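Local coordinates for imidazolonepropionase (Unidentified, PDB 2Q09), which catalyses the hydrolytic opening of the imidazolone ring of imidazolone-5-propanoate to give N-formimidoyl-L-glutamate, the third step of histidine degradation, at residues Val12-Leu17 and Leu63-Gly67; Gly37-Leu42 and Leu367-Ala373; Ile199-Ala203 and Ala231-Leu237. All blocks are in the same frame, centred on the assembly; numbering follows the deposited sequence.

Interaction 1 (Val12-Leu17 and Leu63-Gly67)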
loop_
_atom_site.group_PDB
_atom_site.type_symbol
_atom_site.label_atom_id
_atom_site.label_comp_id
_atom_site.label_asym_id
_atom_site.label_seq_id
_atom_site.Cartn_x
_atom_site.Cartn_y
_atom_site.Cartn_z
ATOM N N VAL A 12 27.278 -7.444 4.507
ATOM C CA VAL A 12 25.842 -7.664 4.410
ATOM C C VAL A 12 25.610 -8.638 3.258
ATOM O O VAL A 12 26.299 -8.570 2.240
ATOM C CB VAL A 12 25.063 -6.364 4.106
ATOM C CG1 VAL A 12 25.118 -5.428 5.301
ATOM C CG2 VAL A 12 25.615 -5.700 2.868
ATOM N N THR A 13 24.667 -9.560 3.434
ATOM C CA THR A 13 24.315 -10.516 2.385
ATOM C C THR A 13 23.067 -9.906 1.756
ATOM O O THR A 13 21.951 -10.111 2.228
ATOM C CB THR A 13 23.980 -11.895 2.969
ATOM O OG1 THR A 13 25.097 -12.371 3.730
ATOM C CG2 THR A 13 23.667 -12.881 1.850
ATOM N N PRO A 14 23.246 -9.162 0.660
ATOM C CA PRO A 14 22.169 -8.484 -0.054
ATOM C C PRO A 14 21.200 -9.263 -0.925
ATOM O O PRO A 14 21.601 -9.989 -1.829
ATOM C CB PRO A 14 22.923 -7.443 -0.868
ATOM C CG PRO A 14 24.113 -8.239 -1.318
ATOM C CD PRO A 14 24.531 -8.962 -0.037
ATOM N N ALA A 15 19.917 -9.108 -0.620
ATOM C CA ALA A 15 18.849 -9.698 -1.419
ATOM C C ALA A 15 18.425 -8.416 -2.120
ATOM O O ALA A 15 17.541 -7.709 -1.644
ATOM C CB ALA A 15 17.716 -10.213 -0.524
ATOM N N THR A 16 19.078 -8.115 -3.234
ATOM C CA THR A 16 18.837 -6.878 -3.961
ATOM C C THR A 16 17.460 -6.704 -4.547
ATOM O O THR A 16 17.010 -5.569 -4.722
ATOM C CB THR A 16 19.859 -6.698 -5.109
ATOM O OG1 THR A 16 19.647 -7.709 -6.101
ATOM C CG2 THR A 16 21.289 -6.819 -4.566
ATOM N N LEU A 17 16.790 -7.812 -4.850
ATOM C CA LEU A 17 15.471 -7.734 -5.469
ATOM C C LEU A 17 15.580 -6.907 -6.758
ATOM O O LEU A 17 14.627 -6.233 -7.167
ATOM C CB LEU A 17 14.442 -7.100 -4.512
ATOM C CG LEU A 17 13.600 -8.003 -3.592
ATOM C CD1 LEU A 17 12.723 -8.918 -4.452
ATOM C CD2 LEU A 17 14.517 -8.850 -2.684
ATOM N N LEU A 63 21.501 -10.865 6.512
ATOM C CA LEU A 63 20.741 -10.604 5.300
ATOM C C LEU A 63 20.226 -9.159 5.271
ATOM O O LEU A 63 19.741 -8.642 6.283
ATOM C CB LEU A 63 19.543 -11.550 5.256
ATOM C CG LEU A 63 18.425 -11.235 4.264
ATOM C CD1 LEU A 63 18.895 -11.525 2.836
ATOM C CD2 LEU A 63 17.196 -12.105 4.614
ATOM N N VAL A 64 20.322 -8.514 4.112
ATOM C CA VAL A 64 19.808 -7.159 3.969
ATOM C C VAL A 64 18.868 -7.130 2.769
ATOM O O VAL A 64 19.126 -7.768 1.752
ATOM C CB VAL A 64 20.949 -6.125 3.793
ATOM C CG1 VAL A 64 21.783 -6.457 2.563
ATOM C CG2 VAL A 64 20.369 -4.731 3.670
ATOM N N THR A 65 17.769 -6.403 2.902
ATOM C CA THR A 65 16.782 -6.304 1.831
ATOM C C THR A 65 16.290 -4.862 1.755
ATOM O O THR A 65 16.543 -4.059 2.640
ATOM C CB THR A 65 15.523 -7.161 2.104
ATOM O OG1 THR A 65 14.769 -6.560 3.164
ATOM C CG2 THR A 65 15.909 -8.570 2.524
ATOM N N PRO A 66 15.575 -4.519 0.683
ATOM C CA PRO A 66 15.049 -3.155 0.559
ATOM C C PRO A 66 13.970 -3.038 1.643
ATOM O O PRO A 66 13.507 -4.069 2.157
ATOM C CB PRO A 66 14.399 -3.151 -0.812
ATOM C CG PRO A 66 15.198 -4.163 -1.587
ATOM C CD PRO A 66 15.360 -5.279 -0.557
ATOM N N GLY A 67 13.599 -1.815 2.020
ATOM C CA GLY A 67 12.570 -1.654 3.032
ATOM C C GLY A 67 11.261 -2.128 2.432
ATOM O O GLY A 67 11.061 -1.987 1.226
#
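A short parallel beta ladder joins T13 and P14 of strand 12-14 to L63 and V64, at the start of strand 63-73. V64 is held through both ends of its backbone: its N donates to T13 O at 3.0 Å, and its O accepts from A15 N at 2.8 Å. The first donor stands 49° out of the T13 carbonyl plane, while the second bond runs almost in line with C=O. The short strands diverge by 46°, a marked twist. V64 CG1 lies between its own backbone N and carbonyl carbon (chi1 59°), which sends it across to P14 CA at 3.3 Å and to V12 CB at 3.6 Å. On the face shared by T13 and L63, the leucine's CD1 leans over to A15 CB at 3.8 Å. Past the last bridge P66 makes the contact, its CD resting 3.4 Å from A15 O. T13 OG1 turns to G61 O, and T65 OG1 bonds P66 O and also W378 NE1. Strand 63-73 also pairs with 375-378 and runs on into the barrel toward H72; the ladder belongs to the small beta domain, made from both ends of the chain, that many amidohydrolases carry beside the TIM barrel.

Interaction 2 (Gly37-Leu42 and Leu367-Ala373); sequences GRIHAL and LRVGMLA
I39 is gripped by 367-373 at both its backbone and its side chain. Its N donates to the carbonyl O of M371, a selenomethionine, at 2.9 Å, almost straight at 172°, and its O accepts from G370 N, also at 2.9 Å. Between these bonds the side chain stretches into the bend of the partner: with CG1 anti to the carbonyl carbon (chi1 -56°) and the chain extended beyond it, CD1 ends 3.4 Å from R368 O and 3.9 Å from L367 CA. That bend is a type II beta turn from R368 to M371, with G370 at the third position, where the positive phi suits glycine. The turn packs on strand 38-44, an outermost strand of a four-stranded sheet; on the far edge of this strand, H40 and A41 both face G33, a classic beta bulge. R38 reaches along the turn with an extended chain. Its NH1 bonds G370 O at 2.9 Å in the carbonyl plane, though the bond is bent, and also meets Q363 OE1, while L372 CD2 sits over the centre of one guanidinium face. With an alanine here, G370 O and Q363 OE1 would probably lose their shared donor, and the L372 methyl the flat group it packs on. V369 lays both methyls against the bulge, CG2 3.6 Å from A41 CA and CG1 3.8 Å from H40 O.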
loop_
_atom_site.group_PDB
_atom_site.type_symbol
_atom_site.label_atom_id
_atom_site.label_comp_id
_atom_site.label_asym_id
_atom_site.label_seq_id
_atom_site.Cartn_x
_atom_site.Cartn_y
_atom_site.Cartn_z
ATOM N N GLY A 37 21.398 10.275 1.659
ATOM C CA GLY A 37 20.168 9.500 1.594
ATOM C C GLY A 37 20.035 8.447 0.508
ATOM O O GLY A 37 18.969 7.857 0.360
ATOM N N ARG A 38 21.100 8.199 -0.249
ATOM C CA ARG A 38 21.043 7.210 -1.315
ATOM C C ARG A 38 22.144 6.171 -1.236
ATOM O O ARG A 38 23.176 6.385 -0.598
ATOM C CB ARG A 38 21.124 7.897 -2.675
ATOM C CG ARG A 38 19.965 8.822 -2.969
ATOM C CD ARG A 38 20.052 9.375 -4.373
ATOM N NE ARG A 38 18.926 10.258 -4.658
ATOM C CZ ARG A 38 17.772 9.867 -5.189
ATOM N NH1 ARG A 38 17.577 8.598 -5.514
ATOM N NH2 ARG A 38 16.799 10.749 -5.368
ATOM N N ILE A 39 21.906 5.035 -1.886
ATOM C CA ILE A 39 22.896 3.974 -1.925
ATOM C C ILE A 39 23.982 4.503 -2.858
ATOM O O ILE A 39 23.744 4.711 -4.055
ATOM C CB ILE A 39 22.306 2.673 -2.493
ATOM C CG1 ILE A 39 21.082 2.259 -1.669
ATOM C CG2 ILE A 39 23.357 1.559 -2.425
ATOM C CD1 ILE A 39 20.313 1.089 -2.249
ATOM N N HIS A 40 25.159 4.738 -2.297
ATOM C CA HIS A 40 26.273 5.281 -3.059
ATOM C C HIS A 40 27.139 4.205 -3.689
ATOM O O HIS A 40 27.711 4.400 -4.760
ATOM C CB HIS A 40 27.126 6.161 -2.152
ATOM C CG HIS A 40 28.048 7.071 -2.894
ATOM N ND1 HIS A 40 27.598 7.996 -3.812
ATOM C CD2 HIS A 40 29.396 7.204 -2.853
ATOM C CE1 HIS A 40 28.629 8.662 -4.306
ATOM N NE2 HIS A 40 29.731 8.198 -3.741
ATOM N N ALA A 41 27.240 3.063 -3.018
ATOM C CA ALA A 41 28.045 1.971 -3.537
ATOM C C ALA A 41 27.708 0.615 -2.925
ATOM O O ALA A 41 27.301 0.517 -1.766
ATOM C CB ALA A 41 29.523 2.273 -3.324
ATOM N N LEU A 42 27.875 -0.420 -3.742
ATOM C CA LEU A 42 27.652 -1.804 -3.352
ATOM C C LEU A 42 28.848 -2.574 -3.876
ATOM O O LEU A 42 28.949 -2.856 -5.068
ATOM C CB LEU A 42 26.372 -2.345 -3.977
ATOM C CG LEU A 42 25.134 -2.273 -3.089
ATOM C CD1 LEU A 42 23.916 -2.723 -3.880
ATOM C CD2 LEU A 42 25.345 -3.163 -1.865
ATOM N N LEU A 367 17.960 -2.799 -4.144
ATOM C CA LEU A 367 19.243 -2.403 -3.585
ATOM C C LEU A 367 20.170 -2.147 -4.771
ATOM O O LEU A 367 20.968 -3.003 -5.162
ATOM C CB LEU A 367 19.821 -3.497 -2.674
ATOM C CG LEU A 367 19.009 -3.898 -1.432
ATOM C CD1 LEU A 367 19.866 -4.809 -0.560
ATOM C CD2 LEU A 367 18.591 -2.672 -0.636
ATOM N N ARG A 368 20.019 -0.968 -5.364
ATOM C CA ARG A 368 20.834 -0.554 -6.497
ATOM C C ARG A 368 21.477 0.789 -6.212
ATOM O O ARG A 368 20.892 1.643 -5.551
ATOM C CB ARG A 368 19.988 -0.356 -7.745
ATOM C CG ARG A 368 19.296 -1.553 -8.314
ATOM C CD ARG A 368 18.823 -1.159 -9.695
ATOM N NE ARG A 368 18.092 -2.213 -10.378
ATOM C CZ ARG A 368 18.188 -2.447 -11.679
ATOM N NH1 ARG A 368 18.996 -1.702 -12.424
ATOM N NH2 ARG A 368 17.481 -3.414 -12.238
ATOM N N VAL A 369 22.670 0.990 -6.754
ATOM C CA VAL A 369 23.356 2.260 -6.586
ATOM C C VAL A 369 22.508 3.345 -7.227
ATOM O O VAL A 369 21.978 3.166 -8.315
ATOM C CB VAL A 369 24.750 2.221 -7.249
ATOM C CG1 VAL A 369 25.221 3.634 -7.582
ATOM C CG2 VAL A 369 25.731 1.549 -6.311
ATOM N N GLY A 370 22.361 4.466 -6.536
ATOM C CA GLY A 370 21.567 5.558 -7.070
ATOM C C GLY A 370 20.160 5.663 -6.497
ATOM O O GLY A 370 19.545 6.729 -6.550
HETATM N N MSE A 371 19.637 4.568 -5.951
HETATM C CA MSE A 371 18.295 4.599 -5.370
HETATM C C MSE A 371 18.353 4.986 -3.895
HETATM O O MSE A 371 19.417 4.934 -3.281
HETATM C CB MSE A 371 17.610 3.241 -5.546
HETATM C CG MSE A 371 17.313 2.931 -7.002
HETATM SE SE MSE A 371 16.216 1.347 -7.227
HETATM C CE MSE A 371 14.491 2.165 -7.133
ATOM N N LEU A 372 17.210 5.369 -3.327
ATOM C CA LEU A 372 17.162 5.783 -1.928
ATOM C C LEU A 372 17.627 4.683 -0.987
ATOM O O LEU A 372 17.384 3.493 -1.231
ATOM C CB LEU A 372 15.747 6.244 -1.565
ATOM C CG LEU A 372 15.294 7.510 -2.305
ATOM C CD1 LEU A 372 13.790 7.704 -2.138
ATOM C CD2 LEU A 372 16.067 8.725 -1.781
ATOM N N ALA A 373 18.289 5.086 0.094
ATOM C CA ALA A 373 18.817 4.136 1.062
ATOM C C ALA A 373 17.784 3.681 2.092
ATOM O O ALA A 373 17.890 4.009 3.278
ATOM C CB ALA A 373 20.035 4.734 1.772
#

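Interaction 3 (Ile199-Ala203 and Ala231-Leu237); sequences IPAAA and AADQYGL
Y235 lays its ring against P200 and A203, where helix 222-234 ends beside helix 187-204. Its CB starts 4.0 Å from A203 CB; CG, anti to the carbonyl carbon (chi1 -76°), carries the ring toward helix 187-204, with the same methyl 3.8 Å from CD1, oblique to the ring. Across the ring, CD2 meets I199 CG2 at 4.0 Å. Further out the proline takes over: P200 CA stands over one face, 4.1 Å from the ring centroid and 18° off the normal, a CH-pi contact shifted toward the rim, and P200 CG comes within 3.6 Å of CE2. At the tip, the phenol OH lies 3.5 Å from P200 CG, so the proline accompanies the outer half of the ring to its end. The two side chains cross at about a right angle. I199 reaches two ways: CD1 to A231 CB at 3.8 Å and CG2 to L237 CD1. L237 is brought back toward I199 by a Schellman motif with G236 as C-prime; A232 O accepts from Y235 N and L237 N on opposite faces of its carbonyl plane. The two helices are neighbours on the outside of the barrel, with strand 210-213 between them in sequence. Methyls, a proline ring and an aromatic face make up this interface, consistent with dispersion and fit of shape, rather than directed polar bonds, joining 199-203 to 231-237.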
loop_
_atom_site.group_PDB
_atom_site.type_symbol
_atom_site.label_atom_id
_atom_site.label_comp_id
_atom_site.label_asym_id
_atom_site.label_seq_id
_atom_site.Cartn_x
_atom_site.Cartn_y
_atom_site.Cartn_z
ATOM N N ILE A 199 -10.901 17.652 -5.147
ATOM C CA ILE A 199 -9.625 17.432 -5.819
ATOM C C ILE A 199 -8.859 18.759 -5.942
ATOM O O ILE A 199 -7.675 18.833 -5.615
ATOM C CB ILE A 199 -9.836 16.751 -7.201
ATOM C CG1 ILE A 199 -10.167 15.269 -6.982
ATOM C CG2 ILE A 199 -8.603 16.906 -8.069
ATOM C CD1 ILE A 199 -10.370 14.451 -8.272
ATOM N N PRO A 200 -9.530 19.833 -6.392
ATOM C CA PRO A 200 -8.822 21.117 -6.511
ATOM C C PRO A 200 -8.244 21.615 -5.183
ATOM O O PRO A 200 -7.100 22.075 -5.131
ATOM C CB PRO A 200 -9.895 22.052 -7.064
ATOM C CG PRO A 200 -10.661 21.135 -7.965
ATOM C CD PRO A 200 -10.821 19.887 -7.103
ATOM N N ALA A 201 -9.026 21.518 -4.109
ATOM C CA ALA A 201 -8.558 21.976 -2.800
ATOM C C ALA A 201 -7.409 21.104 -2.292
ATOM O O ALA A 201 -6.444 21.598 -1.701
ATOM C CB ALA A 201 -9.707 21.965 -1.790
ATOM N N ALA A 202 -7.523 19.801 -2.523
ATOM C CA ALA A 202 -6.495 18.867 -2.083
ATOM C C ALA A 202 -5.187 19.128 -2.814
ATOM O O ALA A 202 -4.118 19.128 -2.208
ATOM C CB ALA A 202 -6.956 17.422 -2.318
ATOM N N ALA A 203 -5.280 19.348 -4.121
ATOM C CA ALA A 203 -4.107 19.608 -4.949
ATOM C C ALA A 203 -3.460 20.940 -4.579
ATOM O O ALA A 203 -2.238 21.036 -4.455
ATOM C CB ALA A 203 -4.506 19.608 -6.417
ATOM N N ALA A 231 -10.695 14.790 -13.651
ATOM C CA ALA A 231 -10.354 15.884 -12.754
ATOM C C ALA A 231 -8.933 15.699 -12.226
ATOM O O ALA A 231 -8.134 16.635 -12.218
ATOM C CB ALA A 231 -11.345 15.930 -11.601
ATOM N N ALA A 232 -8.625 14.482 -11.791
ATOM C CA ALA A 232 -7.298 14.175 -11.274
ATOM C C ALA A 232 -6.300 14.590 -12.346
ATOM O O ALA A 232 -5.327 15.294 -12.075
ATOM C CB ALA A 232 -7.178 12.683 -10.993
ATOM N N ASP A 233 -6.574 14.145 -13.569
ATOM C CA ASP A 233 -5.740 14.439 -14.730
ATOM C C ASP A 233 -5.445 15.936 -14.842
ATOM O O ASP A 233 -4.302 16.337 -15.030
ATOM C CB ASP A 233 -6.461 13.960 -15.999
ATOM C CG ASP A 233 -5.626 14.127 -17.253
ATOM O OD1 ASP A 233 -6.182 13.963 -18.356
ATOM O OD2 ASP A 233 -4.417 14.414 -17.142
ATOM N N GLN A 234 -6.485 16.752 -14.729
ATOM C CA GLN A 234 -6.359 18.203 -14.834
ATOM C C GLN A 234 -5.430 18.819 -13.793
ATOM O O GLN A 234 -4.843 19.872 -14.033
ATOM C CB GLN A 234 -7.739 18.849 -14.728
ATOM C CG GLN A 234 -8.712 18.444 -15.833
ATOM C CD GLN A 234 -8.378 19.051 -17.184
ATOM O OE1 GLN A 234 -7.369 18.715 -17.797
ATOM N NE2 GLN A 234 -9.229 19.948 -17.654
ATOM N N TYR A 235 -5.292 18.173 -12.639
ATOM C CA TYR A 235 -4.421 18.695 -11.591
ATOM C C TYR A 235 -3.103 17.949 -11.490
ATOM O O TYR A 235 -2.345 18.127 -10.540
ATOM C CB TYR A 235 -5.161 18.694 -10.247
ATOM C CG TYR A 235 -6.155 19.826 -10.157
ATOM C CD1 TYR A 235 -5.774 21.077 -9.678
ATOM C CD2 TYR A 235 -7.447 19.678 -10.654
ATOM C CE1 TYR A 235 -6.656 22.162 -9.703
ATOM C CE2 TYR A 235 -8.337 20.750 -10.688
ATOM C CZ TYR A 235 -7.933 21.989 -10.213
ATOM O OH TYR A 235 -8.794 23.058 -10.274
ATOM N N GLY A 236 -2.827 17.118 -12.490
ATOM C CA GLY A 236 -1.586 16.368 -12.516
ATOM C C GLY A 236 -1.402 15.374 -11.391
ATOM O O GLY A 236 -0.294 15.197 -10.884
ATOM N N LEU A 237 -2.487 14.718 -10.998
ATOM C CA LEU A 237 -2.433 13.725 -9.935
ATOM C C LEU A 237 -2.572 12.330 -10.526
ATOM O O LEU A 237 -3.399 12.106 -11.405
ATOM C CB LEU A 237 -3.564 13.951 -8.928
ATOM C CG LEU A 237 -3.663 15.313 -8.237
ATOM C CD1 LEU A 237 -4.862 15.316 -7.314
ATOM C CD2 LEU A 237 -2.389 15.597 -7.460
#

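In the fold
Interactions 1 and 2 are neighbours, their centres 12 Å apart, and L367 joins them: its N probably bonds T16 O at 3.0 Å, while its CD2 packs on P66 CA at 3.8 Å. Their segments alternate along the chain, so the N-terminal strands and the return of the chain near its C-terminus are knitted into one region. Interaction 3 lies on the opposite side of the chain's centre from interaction 1, about 37 Å away between centres, and is nested inside the long loop that interaction 2 closes. None of the three touches the iron or inhibitor site, but strand 63-73 leads from interaction 1 to H72, and strand 238-243, just after L237, carries H242.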